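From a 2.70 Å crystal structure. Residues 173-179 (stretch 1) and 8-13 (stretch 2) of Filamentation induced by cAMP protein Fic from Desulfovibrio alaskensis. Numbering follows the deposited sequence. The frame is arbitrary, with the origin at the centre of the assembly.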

# COMPACT_ATOMS: atom_id res chain seq x y z
N CYS A 173 4.15 -16.30 -4.06
CA CYS A 173 5.61 -16.27 -4.19
C CYS A 173 6.04 -17.08 -5.41
O CYS A 173 6.91 -16.63 -6.17
CB CYS A 173 6.27 -16.79 -2.92
SG CYS A 173 5.96 -15.78 -1.46
N ILE A 174 5.45 -18.29 -5.60
CA ILE A 174 5.79 -19.15 -6.74
C ILE A 174 5.46 -18.44 -8.06
O ILE A 174 6.28 -18.43 -8.99
CB ILE A 174 5.06 -20.52 -6.64
CG1 ILE A 174 5.38 -21.25 -5.30
CG2 ILE A 174 5.38 -21.40 -7.85
CD1 ILE A 174 6.86 -21.76 -5.15
N PHE A 175 4.26 -17.81 -8.14
CA PHE A 175 3.84 -17.09 -9.35
C PHE A 175 4.80 -15.93 -9.65
O PHE A 175 5.24 -15.78 -10.78
CB PHE A 175 2.40 -16.56 -9.20
CG PHE A 175 1.86 -15.91 -10.45
CD1 PHE A 175 2.12 -14.57 -10.73
CD2 PHE A 175 1.10 -16.63 -11.36
CE1 PHE A 175 1.66 -13.98 -11.90
CE2 PHE A 175 0.62 -16.03 -12.53
CZ PHE A 175 0.90 -14.71 -12.79
N HIS A 176 5.13 -15.13 -8.61
CA HIS A 176 6.07 -14.00 -8.74
C HIS A 176 7.39 -14.47 -9.33
O HIS A 176 7.91 -13.85 -10.26
CB HIS A 176 6.31 -13.35 -7.35
CG HIS A 176 6.91 -11.97 -7.39
ND1 HIS A 176 6.43 -10.95 -6.58
CD2 HIS A 176 7.91 -11.48 -8.16
CE1 HIS A 176 7.18 -9.89 -6.86
NE2 HIS A 176 8.06 -10.15 -7.82
N TYR A 177 7.91 -15.60 -8.83
CA TYR A 177 9.18 -16.17 -9.27
C TYR A 177 9.10 -16.63 -10.72
O TYR A 177 10.00 -16.35 -11.51
CB TYR A 177 9.57 -17.34 -8.36
CG TYR A 177 10.76 -18.13 -8.84
CD1 TYR A 177 12.06 -17.66 -8.64
CD2 TYR A 177 10.61 -19.40 -9.37
CE1 TYR A 177 13.17 -18.41 -9.02
CE2 TYR A 177 11.71 -20.19 -9.72
CZ TYR A 177 12.99 -19.68 -9.54
OH TYR A 177 14.08 -20.44 -9.92
N GLU A 178 8.03 -17.34 -11.08
CA GLU A 178 7.84 -17.83 -12.44
C GLU A 178 7.61 -16.67 -13.41
O GLU A 178 8.23 -16.62 -14.47
CB GLU A 178 6.69 -18.82 -12.51
CG GLU A 178 6.99 -20.14 -11.82
CD GLU A 178 8.16 -20.91 -12.42
OE1 GLU A 178 8.24 -20.98 -13.66
OE2 GLU A 178 8.98 -21.43 -11.64
N PHE A 179 6.73 -15.70 -13.02
CA PHE A 179 6.40 -14.54 -13.85
C PHE A 179 7.65 -13.71 -14.16
O PHE A 179 7.81 -13.26 -15.29
CB PHE A 179 5.35 -13.66 -13.13
CG PHE A 179 4.81 -12.52 -13.96
CD1 PHE A 179 5.47 -11.29 -14.00
CD2 PHE A 179 3.64 -12.66 -14.68
CE1 PHE A 179 4.99 -10.24 -14.80
CE2 PHE A 179 3.14 -11.60 -15.46
CZ PHE A 179 3.83 -10.40 -15.51
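Stretch 2, residues 8-13: YQPPYT

Residues 8-13 (YQPPYT) lie as an irregular segment, neither helix nor strand, against one side of the helix that runs through residues 173-179; the two stretches belong to the same chain but are at least 162 residues apart wherever they touch, and together they bury 252 Å². The segment runs along the side of the helix carrying Ile174, Tyr177 and Glu178, spaced three and four residues apart so that their CA-to-CB bonds all point toward it. Its earlier residues meet Glu178 and its later ones Ile174, so in broad terms it runs against the helix direction.

Tyr8 has its CA-to-CB bond sideways and chi1 in t; the end of its side chain comes nearer the helix: OH stands 3.8 Å from Glu178 OE1, an approach that is not a hydrogen bond. Gln9, in an extended conformation (phi/psi -155/134), makes no contact. Pro10 is buried and points its CA-to-CB bond toward the helix; its CB packs 3.6 Å from CG2 of Ile174 and 3.4 Å from OE2 of Glu178. That same carboxylate oxygen, Glu178 OE2, lies 3.4 Å from CD of Pro11, so both prolines border the acid. Pro11, its CA-to-CB bond sideways, also brings CG to 4.0 Å from CE2 of Tyr177, meeting that ring obliquely. At Pro11 phi/psi is -72/69, and the backbone turns tightly enough for Tyr12 N to donate a hydrogen bond to Pro10 O at 2.6 Å. Tyr12 CA and Ile174 CA, 7.2 Å apart, are the closest CA pair, and Tyr12 CB rests 3.9 Å from Ile174 CD1; the side chain is not modelled beyond CB. Thr13, extended again, has left the helix and makes no contact with it. Among the modelled atoms no hydrogen bond joins the stretches, and the contact combines apolar packing at Ile174 and Tyr177 with close approaches to the Glu178 carboxylate.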

# COMPACT_ATOMS: atom_id res chain seq x y z
N TYR A 8 2.72 -29.94 -15.81
CA TYR A 8 3.56 -28.80 -15.49
C TYR A 8 3.41 -28.39 -14.01
O TYR A 8 2.29 -28.21 -13.52
CB TYR A 8 3.21 -27.59 -16.40
CG TYR A 8 3.65 -26.25 -15.82
CD1 TYR A 8 4.96 -25.81 -15.96
CD2 TYR A 8 2.76 -25.45 -15.12
CE1 TYR A 8 5.38 -24.60 -15.41
CE2 TYR A 8 3.17 -24.24 -14.56
CZ TYR A 8 4.48 -23.81 -14.71
OH TYR A 8 4.89 -22.62 -14.17
N GLN A 9 4.56 -28.16 -13.33
CA GLN A 9 4.58 -27.61 -11.98
C GLN A 9 5.93 -26.90 -11.72
O GLN A 9 6.99 -27.45 -12.03
CB GLN A 9 4.31 -28.70 -10.90
CG GLN A 9 5.38 -29.81 -10.83
CD GLN A 9 5.35 -30.51 -9.50
OE1 GLN A 9 5.90 -30.02 -8.50
NE2 GLN A 9 4.75 -31.69 -9.46
N PRO A 10 5.90 -25.69 -11.13
CA PRO A 10 7.17 -24.98 -10.85
C PRO A 10 7.99 -25.67 -9.72
O PRO A 10 7.46 -26.56 -9.03
CB PRO A 10 6.70 -23.58 -10.44
CG PRO A 10 5.25 -23.50 -10.87
CD PRO A 10 4.74 -24.88 -10.74
N PRO A 11 9.30 -25.29 -9.52
CA PRO A 11 10.12 -26.00 -8.51
C PRO A 11 9.71 -25.64 -7.07
O PRO A 11 10.48 -25.03 -6.33
CB PRO A 11 11.54 -25.51 -8.81
CG PRO A 11 11.36 -24.19 -9.47
CD PRO A 11 10.10 -24.31 -10.29
N TYR A 12 8.52 -26.09 -6.66
CA TYR A 12 8.02 -25.82 -5.32
C TYR A 12 8.40 -26.96 -4.38
O TYR A 12 7.88 -28.07 -4.51
CB TYR A 12 6.49 -25.62 -5.34
N THR A 13 9.36 -26.70 -3.46
CA THR A 13 9.77 -27.67 -2.43
C THR A 13 9.74 -26.98 -1.05
O THR A 13 10.46 -26.00 -0.84
CB THR A 13 11.16 -28.26 -2.74
OG1 THR A 13 12.10 -27.20 -2.91
CG2 THR A 13 11.15 -29.16 -3.98